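Local coordinates for sugar ABC transporter (Sugar-binding protein) (Bacillus halodurans, PDB 4YO7) that binds myo-inositol in the cleft between two lobes and probably delivers it, as a solute-binding protein, to an ABC transporter, at residues K46-S51 and F76-S81; V102-V107 and G126-I131; F210-G215 and M239-I244. One frame throughout, in Å; residues are numbered along the deposited sequence.

How the contacts relate
Contacts 1 and 2 lie in one parallel sheet, in the same lobe of this two-lobed binding protein. Their centres are 9 Å apart, and meet where strands 46-52 and 104-107 run as neighbours: V47 O lies 2.8 Å from D103 N, and S51 N the same distance from I106 O, both probable hydrogen bonds. Contact 3 belongs to the other side of the chain's centre, its centre about 33 Å from that of contact 1 and 34 Å from that of contact 2. Their distances from bound myo-inositol differ: the side chain of F210 (contact 3) comes within about 4 Å, while those of I131 (contact 2) and S51 (contact 1) stay about 10 and 13 Å away.

Contact 1. Residues K46-S51 and F76-S81; sequences KVIGVS and FEFIFS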
ATOM      1  N   LYS A  46      26.817  -3.422 -12.856  1.00 11.01           N
ATOM      2  CA  LYS A  46      26.248  -3.561 -11.522  1.00 10.37           C
ATOM      3  C   LYS A  46      24.880  -4.240 -11.624  1.00 10.22           C
ATOM      4  O   LYS A  46      24.292  -4.286 -12.679  1.00 10.84           O
ATOM      5  CB  LYS A  46      26.147  -2.205 -10.838  1.00 11.75           C
ATOM      6  CG  LYS A  46      27.508  -1.728 -10.335  1.00 17.20           C
ATOM      7  CD  LYS A  46      27.427  -0.459  -9.568  1.00 20.53           C
ATOM      8  CE  LYS A  46      28.781   0.248  -9.533  1.00 30.11           C
ATOM      9  NZ  LYS A  46      29.821  -0.609  -8.952  1.00 36.16           N
ATOM     10  N   VAL A  47      24.433  -4.826 -10.522  1.00  9.70           N
ATOM     11  CA  VAL A  47      23.206  -5.610 -10.523  1.00  9.60           C
ATOM     12  C   VAL A  47      22.394  -5.225  -9.315  1.00  9.10           C
ATOM     13  O   VAL A  47      22.917  -5.172  -8.216  1.00  8.78           O
ATOM     14  CB  VAL A  47      23.487  -7.136 -10.482  1.00  9.52           C
ATOM     15  CG1 VAL A  47      22.185  -7.943 -10.552  1.00  9.49           C
ATOM     16  CG2 VAL A  47      24.413  -7.539 -11.635  1.00 10.04           C
ATOM     17  N   ILE A  48      21.104  -5.002  -9.524  1.00  9.13           N
ATOM     18  CA  ILE A  48      20.175  -4.800  -8.431  1.00  8.73           C
ATOM     19  C   ILE A  48      19.125  -5.896  -8.464  1.00  8.67           C
ATOM     20  O   ILE A  48      18.518  -6.132  -9.499  1.00  9.02           O
ATOM     21  CB  ILE A  48      19.528  -3.414  -8.493  1.00  8.85           C
ATOM     22  CG1 ILE A  48      20.585  -2.362  -8.153  1.00 11.74           C
ATOM     23  CG2 ILE A  48      18.355  -3.294  -7.512  1.00  8.52           C
ATOM     24  CD1 ILE A  48      20.156  -0.920  -8.361  1.00 11.68           C
ATOM     25  N   GLY A  49      18.917  -6.538  -7.313  1.00  9.92           N
ATOM     26  CA  GLY A  49      17.896  -7.563  -7.186  1.00  9.14           C
ATOM     27  C   GLY A  49      16.665  -6.969  -6.526  1.00 10.05           C
ATOM     28  O   GLY A  49      16.781  -6.319  -5.518  1.00  8.51           O
ATOM     29  N   VAL A  50      15.496  -7.207  -7.110  1.00  8.71           N
ATOM     30  CA  VAL A  50      14.236  -6.695  -6.586  1.00  9.66           C
ATOM     31  C   VAL A  50      13.290  -7.848  -6.316  1.00  8.32           C
ATOM     32  O   VAL A  50      13.124  -8.715  -7.170  1.00  9.26           O
ATOM     33  CB  VAL A  50      13.590  -5.745  -7.588  1.00  8.48           C
ATOM     34  CG1 VAL A  50      12.292  -5.127  -7.055  1.00  8.39           C
ATOM     35  CG2 VAL A  50      14.580  -4.667  -7.935  1.00  8.99           C
ATOM     36  N   SER A  51      12.686  -7.861  -5.136  1.00  8.32           N
ATOM     37  CA  SER A  51      11.633  -8.828  -4.829  1.00  8.06           C
ATOM     38  C   SER A  51      10.396  -8.090  -4.367  1.00  7.91           C
ATOM     39  O   SER A  51      10.368  -7.569  -3.257  1.00 10.58           O
ATOM     40  CB  SER A  51      12.082  -9.826  -3.765  1.00  8.53           C
ATOM     41  OG  SER A  51      11.015 -10.716  -3.403  1.00 10.04           O
ATOM     42  N   PHE A  76      23.606  -0.838 -15.250  1.00 12.84           N
ATOM     43  CA  PHE A  76      22.983  -1.742 -14.293  1.00 12.01           C
ATOM     44  C   PHE A  76      22.158  -2.796 -14.980  1.00 12.97           C
ATOM     45  O   PHE A  76      21.518  -2.525 -16.002  1.00 18.04           O
ATOM     46  CB  PHE A  76      22.065  -1.003 -13.343  1.00 11.34           C
ATOM     47  CG  PHE A  76      22.773  -0.314 -12.239  1.00 11.99           C
ATOM     48  CD1 PHE A  76      23.486   0.843 -12.467  1.00 13.33           C
ATOM     49  CD2 PHE A  76      22.738  -0.834 -10.961  1.00 16.31           C
ATOM     50  CE1 PHE A  76      24.140   1.482 -11.422  1.00 14.62           C
ATOM     51  CE2 PHE A  76      23.373  -0.195  -9.931  1.00 13.93           C
ATOM     52  CZ  PHE A  76      24.089   0.959 -10.169  1.00 11.57           C
ATOM     53  N   GLU A  77      22.157  -3.988 -14.398  1.00 11.36           N
ATOM     54  CA  GLU A  77      21.164  -5.005 -14.705  1.00 11.93           C
ATOM     55  C   GLU A  77      20.197  -5.091 -13.533  1.00 12.45           C
ATOM     56  O   GLU A  77      20.628  -5.039 -12.398  1.00 12.50           O
ATOM     57  CB  GLU A  77      21.813  -6.373 -14.911  1.00 14.51           C
ATOM     58  CG  GLU A  77      23.012  -6.345 -15.817  1.00 28.94           C
ATOM     59  CD  GLU A  77      22.658  -5.949 -17.243  1.00 49.56           C
ATOM     60  OE1 GLU A  77      21.504  -6.191 -17.655  1.00 45.93           O
ATOM     61  OE2 GLU A  77      23.535  -5.394 -17.946  1.00 55.32           O
ATOM     62  N   PHE A  78      18.912  -5.239 -13.810  1.00 14.00           N
ATOM     63  CA  PHE A  78      17.927  -5.442 -12.732  1.00 10.40           C
ATOM     64  C   PHE A  78      17.289  -6.819 -12.809  1.00 13.16           C
ATOM     65  O   PHE A  78      16.967  -7.299 -13.890  1.00 14.79           O
ATOM     66  CB  PHE A  78      16.835  -4.369 -12.787  1.00 10.53           C
ATOM     67  CG  PHE A  78      17.322  -3.004 -12.402  1.00 13.14           C
ATOM     68  CD1 PHE A  78      18.105  -2.268 -13.264  1.00 17.12           C
ATOM     69  CD2 PHE A  78      17.008  -2.468 -11.171  1.00 15.03           C
ATOM     70  CE1 PHE A  78      18.557  -1.022 -12.903  1.00 19.20           C
ATOM     71  CE2 PHE A  78      17.461  -1.215 -10.816  1.00 17.81           C
ATOM     72  CZ  PHE A  78      18.225  -0.502 -11.682  1.00 15.30           C
ATOM     73  N   ILE A  79      17.125  -7.467 -11.657  1.00 10.65           N
ATOM     74  CA  ILE A  79      16.397  -8.730 -11.578  1.00 11.44           C
ATOM     75  C   ILE A  79      15.095  -8.435 -10.870  1.00  9.69           C
ATOM     76  O   ILE A  79      15.094  -8.171  -9.677  1.00 13.64           O
ATOM     77  CB  ILE A  79      17.164  -9.816 -10.807  1.00 12.79           C
ATOM     78  CG1 ILE A  79      18.539 -10.057 -11.444  1.00 15.56           C
ATOM     79  CG2 ILE A  79      16.378 -11.118 -10.791  1.00 19.34           C
ATOM     80  CD1 ILE A  79      19.469 -10.830 -10.538  1.00 19.33           C
ATOM     81  N   PHE A  80      13.991  -8.450 -11.619  1.00 12.97           N
ATOM     82  CA  PHE A  80      12.668  -8.143 -11.058  1.00 11.56           C
ATOM     83  C   PHE A  80      11.934  -9.435 -10.751  1.00 13.92           C
ATOM     84  O   PHE A  80      11.394 -10.082 -11.648  1.00 22.15           O
ATOM     85  CB  PHE A  80      11.844  -7.270 -12.015  1.00 14.04           C
ATOM     86  CG  PHE A  80      12.240  -5.828 -11.991  1.00 11.38           C
ATOM     87  CD1 PHE A  80      12.980  -5.286 -13.030  1.00 15.24           C
ATOM     88  CD2 PHE A  80      11.919  -5.020 -10.893  1.00 16.59           C
ATOM     89  CE1 PHE A  80      13.362  -3.965 -13.004  1.00 12.30           C
ATOM     90  CE2 PHE A  80      12.317  -3.681 -10.870  1.00 16.31           C
ATOM     91  CZ  PHE A  80      13.039  -3.169 -11.939  1.00 15.08           C
ATOM     92  N   SER A  81      11.906  -9.792  -9.475  1.00 10.32           N
ATOM     93  CA  SER A  81      11.295 -11.027  -9.008  1.00 12.77           C
ATOM     94  C   SER A  81      10.005 -10.750  -8.244  1.00 10.07           C
ATOM     95  O   SER A  81       9.820  -9.673  -7.687  1.00 12.54           O
ATOM     96  CB  SER A  81      12.259 -11.795  -8.088  1.00 14.83           C
ATOM     97  OG  SER A  81      13.449 -12.130  -8.797  1.00 20.70           O
TER
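The carbonyl oxygen of K46 receives E77 N at 2.8 Å, and the CA of F76 adds a weaker CA-H...O contact to the same oxygen. From there the bonds alternate between the strands: I48 N gives to E77 O, I79 N to I48 O, V50 N to I79 O, and S81 N to V50 O at 2.8 Å. This is the parallel pairing of a beta-alpha-beta unit, strand 46-52, helix 57-70 and strand 76-82, with 76-82 as an outermost strand of the parallel sheet. On the face bearing F76, F78 and F80, the K46 CB sits over the F76 ring in a CH-pi contact, 3.7 Å from its centroid, while K46 CD approaches F76 CZ. I48 CD1 reaches both F76 CE2 and F78 CE2, 3.7 Å from each; with CG1 anti to the carbonyl carbon (chi1 -70°) and chi2 extended, the methyl is carried to both rings. A leucine in place of F76 would probably leave the aliphatic chain of K46 without its aromatic floor and I48 CD1 with a poorer partner on that side. V50 lies alongside F80, its CB 3.8 Å from F80 CD2. Helix 57-70 packs on V50, F78 and F80, whereas helix 284-299 packs on I48 and F76. On the opposite face of the sheet from the phenylalanines, V47 CG1 meets I79 CD1 at 4.0 Å.

Contact 2. Residues V102-V107 and G126-I131; sequences VDAIIV and GIPIII
I127 leans across to the chain before strand 104-107, its CG2 methyl lying 3.6 Å from V102 O and also touching A104 CA. The two side chains, I127 and I105, cross at a slant, I127 CG2 4.1 Å from I105 CD1. I105 CD1 is presented there because CG1 is anti to the carbonyl carbon (chi1 -67°) and the chain is extended beyond it. P128 sets CD and CG against D103 O, CD at 3.4 Å, while its own carbonyl accepts I105 N, the first of three backbone bonds between the segments. I130 N then gives to I105 O at 2.8 Å, and V107 N to I130 O. I129 adopts a different conformation from its neighbours: CG1 is anti to the backbone N (chi1 179°) and CG2 occupies the crowded position between N and the carbonyl carbon, which brings CD1 to 4.0 Å from V107 CG2. On this face too, I131, bent at chi2, folds CD1 back to V107 O and V107 CB. On the other face, I106 CG1 passes I130 CB at 4.2 Å. Helices 87-100 and 112-125 cover the face of I105 and I129, and helix 284-299 covers that of I106 and I130. The buried aliphatic side chains on both faces, with parallel strands joined through helix 112-125, are those of a beta-alpha-beta unit inside the three-layered alpha/beta/alpha lobe of a periplasmic binding protein.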
ATOM      1  N   VAL A 102      24.898  -9.292  -5.623  1.00  7.60           N
ATOM      2  CA  VAL A 102      24.349  -8.079  -6.221  1.00  7.83           C
ATOM      3  C   VAL A 102      24.800  -6.851  -5.441  1.00  7.42           C
ATOM      4  O   VAL A 102      25.246  -6.929  -4.294  1.00  8.61           O
ATOM      5  CB  VAL A 102      22.801  -8.098  -6.302  1.00  7.43           C
ATOM      6  CG1 VAL A 102      22.294  -9.322  -7.090  1.00 10.50           C
ATOM      7  CG2 VAL A 102      22.179  -8.056  -4.903  1.00  7.40           C
ATOM      8  N   ASP A 103      24.679  -5.697  -6.082  1.00  7.06           N
ATOM      9  CA  ASP A 103      25.170  -4.443  -5.523  1.00  6.62           C
ATOM     10  C   ASP A 103      24.171  -3.743  -4.616  1.00  7.56           C
ATOM     11  O   ASP A 103      24.566  -2.957  -3.750  1.00  9.89           O
ATOM     12  CB  ASP A 103      25.597  -3.534  -6.670  1.00  8.55           C
ATOM     13  CG  ASP A 103      26.733  -4.120  -7.452  1.00  8.39           C
ATOM     14  OD1 ASP A 103      27.898  -3.988  -6.994  1.00 15.52           O
ATOM     15  OD2 ASP A 103      26.462  -4.728  -8.513  1.00  9.43           O
ATOM     16  N   ALA A 104      22.896  -4.057  -4.786  1.00  8.54           N
ATOM     17  CA  ALA A 104      21.848  -3.599  -3.875  1.00  8.82           C
ATOM     18  C   ALA A 104      20.620  -4.452  -4.070  1.00  5.83           C
ATOM     19  O   ALA A 104      20.431  -5.059  -5.121  1.00  7.41           O
ATOM     20  CB  ALA A 104      21.502  -2.126  -4.086  1.00  7.83           C
ATOM     21  N   ILE A 105      19.790  -4.490  -3.027  1.00  5.58           N
ATOM     22  CA  ILE A 105      18.547  -5.255  -3.021  1.00  5.86           C
ATOM     23  C   ILE A 105      17.397  -4.322  -2.670  1.00  7.29           C
ATOM     24  O   ILE A 105      17.518  -3.506  -1.778  1.00  9.89           O
ATOM     25  CB  ILE A 105      18.615  -6.415  -2.030  1.00  9.37           C
ATOM     26  CG1 ILE A 105      19.657  -7.419  -2.533  1.00 10.40           C
ATOM     27  CG2 ILE A 105      17.257  -7.084  -1.860  1.00  8.78           C
ATOM     28  CD1 ILE A 105      20.014  -8.503  -1.536  1.00  9.48           C
ATOM     29  N   ILE A 106      16.299  -4.464  -3.405  1.00  6.97           N
ATOM     30  CA  ILE A 106      15.028  -3.804  -3.082  1.00  7.65           C
ATOM     31  C   ILE A 106      14.042  -4.900  -2.705  1.00  7.60           C
ATOM     32  O   ILE A 106      13.805  -5.819  -3.498  1.00  7.72           O
ATOM     33  CB  ILE A 106      14.446  -2.974  -4.256  1.00  6.83           C
ATOM     34  CG1 ILE A 106      15.439  -1.910  -4.720  1.00  7.70           C
ATOM     35  CG2 ILE A 106      13.104  -2.342  -3.841  1.00  8.16           C
ATOM     36  CD1 ILE A 106      15.020  -1.213  -6.010  1.00  8.18           C
ATOM     37  N   VAL A 107      13.472  -4.795  -1.498  1.00  6.18           N
ATOM     38  CA  VAL A 107      12.406  -5.699  -1.043  1.00  6.64           C
ATOM     39  C   VAL A 107      11.140  -4.944  -0.651  1.00 10.19           C
ATOM     40  O   VAL A 107      11.190  -3.946   0.049  1.00  9.50           O
ATOM     41  CB  VAL A 107      12.837  -6.539   0.178  1.00  9.32           C
ATOM     42  CG1 VAL A 107      11.676  -7.371   0.740  1.00 11.81           C
ATOM     43  CG2 VAL A 107      13.972  -7.453  -0.200  1.00 12.17           C
ATOM     44  N   GLY A 126      26.495  -7.606   3.960  1.00 10.24           N
ATOM     45  CA  GLY A 126      27.129  -6.347   3.637  1.00 12.00           C
ATOM     46  C   GLY A 126      26.608  -5.728   2.353  1.00 13.13           C
ATOM     47  O   GLY A 126      27.327  -4.997   1.683  1.00 16.85           O
ATOM     48  N   ILE A 127      25.358  -6.029   2.004  1.00  8.03           N
ATOM     49  CA  ILE A 127      24.730  -5.518   0.778  1.00  8.82           C
ATOM     50  C   ILE A 127      23.650  -4.511   1.184  1.00  8.19           C
ATOM     51  O   ILE A 127      22.884  -4.767   2.086  1.00  9.00           O
ATOM     52  CB  ILE A 127      24.115  -6.665  -0.061  1.00  6.61           C
ATOM     53  CG1 ILE A 127      25.200  -7.669  -0.481  1.00 11.87           C
ATOM     54  CG2 ILE A 127      23.372  -6.138  -1.291  1.00  8.37           C
ATOM     55  CD1 ILE A 127      24.655  -8.919  -1.185  1.00  9.83           C
ATOM     56  N   PRO A 128      23.616  -3.332   0.557  1.00  6.72           N
ATOM     57  CA  PRO A 128      22.515  -2.410   0.894  1.00  5.77           C
ATOM     58  C   PRO A 128      21.135  -2.976   0.594  1.00  8.57           C
ATOM     59  O   PRO A 128      20.918  -3.601  -0.434  1.00  8.30           O
ATOM     60  CB  PRO A 128      22.772  -1.185   0.015  1.00 12.39           C
ATOM     61  CG  PRO A 128      24.128  -1.339  -0.559  1.00 15.36           C
ATOM     62  CD  PRO A 128      24.588  -2.750  -0.391  1.00  9.07           C
ATOM     63  N   ILE A 129      20.192  -2.722   1.489  1.00  8.77           N
ATOM     64  CA  ILE A 129      18.817  -3.174   1.283  1.00  8.83           C
ATOM     65  C   ILE A 129      17.843  -2.002   1.461  1.00  8.93           C
ATOM     66  O   ILE A 129      17.799  -1.324   2.509  1.00  8.30           O
ATOM     67  CB  ILE A 129      18.465  -4.329   2.210  1.00  9.00           C
ATOM     68  CG1 ILE A 129      16.985  -4.734   1.967  1.00 11.96           C
ATOM     69  CG2 ILE A 129      18.789  -4.028   3.671  1.00 12.46           C
ATOM     70  CD1 ILE A 129      16.658  -6.075   2.396  1.00 18.16           C
ATOM     71  N   ILE A 130      17.095  -1.772   0.396  1.00  8.59           N
ATOM     72  CA  ILE A 130      16.107  -0.716   0.333  1.00  6.65           C
ATOM     73  C   ILE A 130      14.755  -1.383   0.533  1.00  9.42           C
ATOM     74  O   ILE A 130      14.426  -2.320  -0.182  1.00  7.72           O
ATOM     75  CB  ILE A 130      16.117   0.015  -1.039  1.00 10.11           C
ATOM     76  CG1 ILE A 130      17.507   0.600  -1.408  1.00 14.33           C
ATOM     77  CG2 ILE A 130      15.015   1.089  -1.105  1.00 11.53           C
ATOM     78  CD1 ILE A 130      18.400   1.068  -0.299  1.00 21.56           C
ATOM     79  N   ILE A 131      13.970  -0.901   1.489  1.00  8.34           N
ATOM     80  CA  ILE A 131      12.607  -1.413   1.715  1.00  6.14           C
ATOM     81  C   ILE A 131      11.611  -0.473   1.031  1.00  6.72           C
ATOM     82  O   ILE A 131      11.633   0.736   1.227  1.00  8.56           O
ATOM     83  CB  ILE A 131      12.296  -1.539   3.213  1.00  5.84           C
ATOM     84  CG1 ILE A 131      13.289  -2.496   3.895  1.00  9.38           C
ATOM     85  CG2 ILE A 131      10.822  -1.955   3.451  1.00  7.41           C
ATOM     86  CD1 ILE A 131      13.235  -3.917   3.445  1.00  7.59           C
TER

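Contact 3. Residues F210-G215 and M239-I244; sequences FDRSEG and MALGAI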
ATOM      1  N   PHE A 210      -7.314  -7.115   1.332  1.00  8.92           N
ATOM      2  CA  PHE A 210      -6.955  -6.164   0.268  1.00  7.76           C
ATOM      3  C   PHE A 210      -7.528  -6.536  -1.093  1.00  8.41           C
ATOM      4  O   PHE A 210      -7.069  -6.000  -2.124  1.00 13.78           O
ATOM      5  CB  PHE A 210      -5.437  -6.006   0.158  1.00  7.65           C
ATOM      6  CG  PHE A 210      -4.808  -5.121   1.213  1.00  7.34           C
ATOM      7  CD1 PHE A 210      -5.413  -3.939   1.644  1.00  9.10           C
ATOM      8  CD2 PHE A 210      -3.580  -5.457   1.737  1.00  9.38           C
ATOM      9  CE1 PHE A 210      -4.801  -3.125   2.558  1.00  7.95           C
ATOM     10  CE2 PHE A 210      -2.976  -4.645   2.666  1.00 12.56           C
ATOM     11  CZ  PHE A 210      -3.600  -3.478   3.085  1.00  9.58           C
ATOM     12  N   ASP A 211      -8.558  -7.393  -1.104  1.00  8.47           N
ATOM     13  CA  ASP A 211      -9.069  -8.009  -2.330  1.00  9.05           C
ATOM     14  C   ASP A 211     -10.499  -7.561  -2.693  1.00 10.23           C
ATOM     15  O   ASP A 211     -11.371  -7.454  -1.823  1.00 10.31           O
ATOM     16  CB  ASP A 211      -9.013  -9.538  -2.171  1.00 10.96           C
ATOM     17  CG  ASP A 211      -9.427 -10.265  -3.417  1.00 17.54           C
ATOM     18  OD1 ASP A 211      -8.594 -10.356  -4.335  1.00 18.13           O
ATOM     19  OD2 ASP A 211     -10.574 -10.740  -3.480  1.00 15.69           O
ATOM     20  N   ARG A 212     -10.724  -7.251  -3.965  1.00 10.66           N
ATOM     21  CA  ARG A 212     -12.047  -6.808  -4.433  1.00 11.42           C
ATOM     22  C   ARG A 212     -13.135  -7.850  -4.257  1.00 12.67           C
ATOM     23  O   ARG A 212     -14.213  -7.548  -3.754  1.00 11.49           O
ATOM     24  CB  ARG A 212     -11.985  -6.403  -5.908  1.00 13.11           C
ATOM     25  CG  ARG A 212     -13.203  -5.632  -6.392  1.00 11.96           C
ATOM     26  CD  ARG A 212     -13.110  -5.313  -7.872  1.00 18.00           C
ATOM     27  NE  ARG A 212     -11.965  -4.472  -8.176  1.00 16.06           N
ATOM     28  CZ  ARG A 212     -11.846  -3.741  -9.272  1.00 21.89           C
ATOM     29  NH1 ARG A 212     -12.817  -3.751 -10.175  1.00 22.10           N
ATOM     30  NH2 ARG A 212     -10.763  -2.992  -9.459  1.00 18.43           N
ATOM     31  N   SER A 213     -12.876  -9.082  -4.675  1.00 13.95           N
ATOM     32  CA  SER A 213     -13.921 -10.091  -4.590  1.00 13.90           C
ATOM     33  C   SER A 213     -14.227 -10.413  -3.117  1.00 11.81           C
ATOM     34  O   SER A 213     -15.386 -10.637  -2.752  1.00 14.47           O
ATOM     35  CB  SER A 213     -13.517 -11.357  -5.376  1.00 18.63           C
ATOM     36  OG  SER A 213     -12.311 -11.885  -4.857  1.00 40.76           O
ATOM     37  N   GLU A 214     -13.206 -10.416  -2.261  1.00 11.12           N
ATOM     38  CA  GLU A 214     -13.436 -10.637  -0.824  1.00 11.87           C
ATOM     39  C   GLU A 214     -14.199  -9.461  -0.202  1.00 14.07           C
ATOM     40  O   GLU A 214     -15.044  -9.648   0.681  1.00  9.95           O
ATOM     41  CB  GLU A 214     -12.120 -10.857  -0.049  1.00 11.66           C
ATOM     42  CG  GLU A 214     -11.556 -12.262  -0.086  1.00 30.20           C
ATOM     43  CD  GLU A 214     -12.549 -13.291   0.422  1.00 32.31           C
ATOM     44  OE1 GLU A 214     -12.822 -13.336   1.643  1.00 32.68           O
ATOM     45  OE2 GLU A 214     -13.088 -14.029  -0.413  1.00 42.78           O
ATOM     46  N   GLY A 215     -13.891  -8.239  -0.639  1.00 10.63           N
ATOM     47  CA  GLY A 215     -14.647  -7.077  -0.212  1.00 12.78           C
ATOM     48  C   GLY A 215     -16.124  -7.206  -0.558  1.00 12.94           C
ATOM     49  O   GLY A 215     -16.981  -6.851   0.245  1.00 12.13           O
HETATM   50  N   MSE A 239     -10.869  -3.220  -1.872  1.00 10.16           N
HETATM   51  CA  MSE A 239     -11.963  -3.683  -1.010  1.00 11.17           C
HETATM   52  C   MSE A 239     -13.179  -2.772  -1.102  1.00 11.19           C
HETATM   53  O   MSE A 239     -14.320  -3.260  -1.148  1.00 10.99           O
HETATM   54  CB  MSE A 239     -11.499  -3.818   0.439  1.00  8.61           C
HETATM   55  CG  MSE A 239     -10.532  -4.973   0.587  1.00  9.14           C
HETATM   56 SE   MSE A 239      -9.952  -5.217   2.426  1.00 16.90          SE
HETATM   57  CE  MSE A 239      -9.183  -3.477   2.805  1.00  9.36           C
ATOM     58  N   ALA A 240     -12.937  -1.462  -1.159  1.00 10.93           N
ATOM     59  CA  ALA A 240     -14.020  -0.487  -1.279  1.00 10.48           C
ATOM     60  C   ALA A 240     -14.798  -0.714  -2.558  1.00 12.95           C
ATOM     61  O   ALA A 240     -16.019  -0.643  -2.559  1.00 12.28           O
ATOM     62  CB  ALA A 240     -13.475   0.931  -1.223  1.00 10.65           C
ATOM     63  N   LEU A 241     -14.090  -1.032  -3.638  1.00 11.92           N
ATOM     64  CA  LEU A 241     -14.740  -1.283  -4.928  1.00 13.73           C
ATOM     65  C   LEU A 241     -15.594  -2.549  -4.871  1.00 12.43           C
ATOM     66  O   LEU A 241     -16.675  -2.625  -5.472  1.00 13.87           O
ATOM     67  CB  LEU A 241     -13.689  -1.388  -6.034  1.00 12.53           C
ATOM     68  CG  LEU A 241     -12.986  -0.064  -6.363  1.00 12.34           C
ATOM     69  CD1 LEU A 241     -11.856  -0.277  -7.373  1.00 18.62           C
ATOM     70  CD2 LEU A 241     -13.932   1.024  -6.885  1.00 17.27           C
ATOM     71  N   GLY A 242     -15.123  -3.549  -4.133  1.00 12.09           N
ATOM     72  CA  GLY A 242     -15.922  -4.735  -3.892  1.00 13.40           C
ATOM     73  C   GLY A 242     -17.178  -4.435  -3.087  1.00 12.47           C
ATOM     74  O   GLY A 242     -18.256  -4.934  -3.387  1.00 12.96           O
ATOM     75  N   ALA A 243     -17.048  -3.605  -2.059  1.00 14.12           N
ATOM     76  CA  ALA A 243     -18.214  -3.235  -1.263  1.00 13.88           C
ATOM     77  C   ALA A 243     -19.249  -2.501  -2.104  1.00 13.19           C
ATOM     78  O   ALA A 243     -20.460  -2.722  -1.967  1.00 16.12           O
ATOM     79  CB  ALA A 243     -17.799  -2.397  -0.114  1.00 11.05           C
ATOM     80  N   ILE A 244     -18.767  -1.644  -2.987  1.00 12.67           N
ATOM     81  CA  ILE A 244     -19.638  -0.903  -3.893  1.00 13.60           C
ATOM     82  C   ILE A 244     -20.451  -1.856  -4.765  1.00 17.56           C
ATOM     83  O   ILE A 244     -21.653  -1.661  -4.937  1.00 16.97           O
ATOM     84  CB  ILE A 244     -18.799   0.077  -4.775  1.00 15.09           C
ATOM     85  CG1 ILE A 244     -18.380   1.281  -3.928  1.00 14.78           C
ATOM     86  CG2 ILE A 244     -19.574   0.525  -6.023  1.00 17.41           C
ATOM     87  CD1 ILE A 244     -17.256   2.102  -4.488  1.00 15.32           C
TER
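Two neighbouring helices of the second lobe meet here, the start of helix 212-224 against the first turns of helix 237-249, close to the myo-inositol pocket. Backbone comes against backbone at two glycines. G242 CA rests 3.3 Å from R212 O in a CA-H...O contact, and G215 faces the carbonyl of M239, its CA 3.9 Å from M239 O. Neither glycine has a CB between the backbones, so R212 O and M239 O can come this close. M239, a selenomethionine in the crystal, lies against the residues preceding helix 212-224: its SE lies 3.4 Å from F210 N and its CG packs on the backbone of D211. The turn at chi3 (-58°) swings CE toward the F210 ring, 4.0 Å from CD1. L241 CD1 sits over one face of the R212 guanidinium, 3.6 Å from NH2, toward the rim of the group. R212 has CG anti to its backbone N (chi1 -166°) and passes beside G242 before bending at chi3; its NH2 also forms a salt bridge with E238. D211 caps helix 212-224, its OD2 accepting E214 N at 2.9 Å through the anti lone pair. N236, which lines the inositol pocket, bonds F210 O through ND2 and M239 N through OD1, tying both segments to that site. The arrangement is a glycine-mediated close helix packing with an N-cap, at the ligand cleft of a periplasmic binding protein fold.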